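Local coordinates for protein general negative regulator of transcription subunit 4 (PDB 5AIE) that acts as an E3 ubiquitin-protein ligase component of the CCR4-NOT complex, the major cytoplasmic mRNA deadenylase and probably a general transcription factor; this is its RING domain, at residues C24-Q29 and C48-R53. Sequence-based numbering, arbitrary orientation.
Sequences CPCGYQ and CPACRR. With ZN (zinc ion), chain D.
C48 and C51 of segment 48-53 meet C24 and C26 of segment 24-29 at one zinc ion, which all four thiolates bind. C48 extends SG anti to its backbone N (chi1 179°) and binds the zinc at 2.5 Å. C48 SG also accepts a hydrogen bond from the backbone N of A50, 3.4 Å away. C26 SG is gripped in the same way by the backbone N of Y28, at 3.4 Å. These N-H groups would probably draw off some of the negative charge of the thiolates and fix their direction. C48 SG approaches the Y28 ring obliquely, in a sulfur-aromatic contact. P49 crosses the Y28 side chain at about a right angle, with its CB 3.7 Å from Y28 CE2. A50 puts its CB over one face of the Y28 ring, toward the CG end, in a CH-pi contact 4.3 Å from the ring centroid. An alanine in place of Y28 would probably open a gap beside P49 and A50 and leave the methyl of A50 without its aromatic partner. Y28 and P49 also pack on a chain of another protein. C51 turns SG between its backbone N and carbonyl carbon (chi1 67°) and binds the zinc at 2.3 Å. That sulfur also touches C26 CB. R53 packs its CB near C24 SG, and its CD lies 3.7 Å from P25 CG, which sits over one face of the guanidinium. Segment 24-29 makes a type I turn from C24 to G27. It precedes helix 32-40 and segment 48-53 follows it, so the metal ties together the two loops flanking the helix. The arrangement is a four-cysteine zinc site, one of the two zinc sites of the RING cross-brace, in which ligand pairs from alternate parts of the chain share a metal.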
# COMPACT_ATOMS: atom_id res chain seq x y z
N CYS A 24 -5.89 21.31 9.04
CA CYS A 24 -7.15 20.58 8.99
C CYS A 24 -7.75 20.45 10.39
O CYS A 24 -7.02 20.21 11.35
CB CYS A 24 -6.94 19.20 8.36
SG CYS A 24 -8.45 18.31 7.94
N PRO A 25 -9.08 20.62 10.50
CA PRO A 25 -9.79 20.52 11.78
C PRO A 25 -9.64 19.17 12.49
O PRO A 25 -9.94 19.07 13.68
CB PRO A 25 -11.26 20.76 11.39
CG PRO A 25 -11.31 20.58 9.91
CD PRO A 25 -9.98 21.03 9.41
N CYS A 26 -9.18 18.15 11.76
CA CYS A 26 -9.03 16.82 12.34
C CYS A 26 -7.84 16.76 13.30
O CYS A 26 -7.83 15.94 14.22
CB CYS A 26 -8.85 15.78 11.23
SG CYS A 26 -7.29 15.89 10.34
N GLY A 27 -6.85 17.62 13.09
CA GLY A 27 -5.71 17.69 13.97
C GLY A 27 -4.44 17.08 13.41
O GLY A 27 -3.40 17.08 14.07
N TYR A 28 -4.52 16.54 12.20
CA TYR A 28 -3.37 15.93 11.56
C TYR A 28 -2.36 17.00 11.15
O TYR A 28 -2.68 17.91 10.38
CB TYR A 28 -3.80 15.11 10.34
CG TYR A 28 -2.75 14.16 9.83
CD1 TYR A 28 -2.38 13.05 10.57
CD2 TYR A 28 -2.13 14.36 8.60
CE1 TYR A 28 -1.42 12.17 10.11
CE2 TYR A 28 -1.17 13.49 8.13
CZ TYR A 28 -0.82 12.39 8.89
OH TYR A 28 0.13 11.51 8.43
N GLN A 29 -1.14 16.90 11.68
CA GLN A 29 -0.13 17.93 11.46
C GLN A 29 0.98 17.49 10.50
O GLN A 29 1.56 16.42 10.65
CB GLN A 29 0.50 18.35 12.79
CG GLN A 29 -0.44 19.10 13.71
CD GLN A 29 0.25 19.63 14.95
OE1 GLN A 29 0.64 18.86 15.83
NE2 GLN A 29 0.42 20.95 15.02
N CYS A 48 -6.26 16.58 3.13
CA CYS A 48 -5.62 16.00 4.31
C CYS A 48 -5.40 14.49 4.18
O CYS A 48 -6.32 13.75 3.86
CB CYS A 48 -6.45 16.29 5.56
SG CYS A 48 -5.77 15.59 7.08
N PRO A 49 -4.16 14.04 4.43
CA PRO A 49 -3.78 12.62 4.34
C PRO A 49 -4.53 11.73 5.33
O PRO A 49 -4.44 10.51 5.24
CB PRO A 49 -2.28 12.64 4.67
CG PRO A 49 -1.84 14.03 4.35
CD PRO A 49 -3.00 14.90 4.70
N ALA A 50 -5.24 12.34 6.28
CA ALA A 50 -5.98 11.58 7.28
C ALA A 50 -7.45 11.41 6.90
O ALA A 50 -7.87 10.32 6.50
CB ALA A 50 -5.86 12.25 8.64
N CYS A 51 -8.22 12.48 7.02
CA CYS A 51 -9.67 12.40 6.82
C CYS A 51 -10.10 12.87 5.43
O CYS A 51 -11.30 13.04 5.18
CB CYS A 51 -10.39 13.22 7.89
SG CYS A 51 -10.12 15.00 7.79
N ARG A 52 -9.14 13.09 4.55
CA ARG A 52 -9.40 13.46 3.16
C ARG A 52 -10.21 14.75 3.00
O ARG A 52 -10.84 14.97 1.97
CB ARG A 52 -10.11 12.32 2.42
CG ARG A 52 -9.34 11.02 2.41
CD ARG A 52 -10.03 9.98 1.55
NE ARG A 52 -10.08 10.39 0.15
CZ ARG A 52 -9.13 10.12 -0.74
NH1 ARG A 52 -8.05 9.44 -0.38
NH2 ARG A 52 -9.26 10.53 -2.00
N ARG A 53 -10.19 15.60 4.03
CA ARG A 53 -10.91 16.86 3.97
C ARG A 53 -10.12 17.87 3.15
O ARG A 53 -8.91 18.02 3.34
CB ARG A 53 -11.19 17.40 5.38
CG ARG A 53 -12.40 18.31 5.48
CD ARG A 53 -12.58 18.84 6.90
NE ARG A 53 -12.90 17.79 7.86
CZ ARG A 53 -14.05 17.70 8.51
NH1 ARG A 53 -15.00 18.60 8.31
NH2 ARG A 53 -14.26 16.70 9.37
ZN ZN D . -8.01 15.94 8.09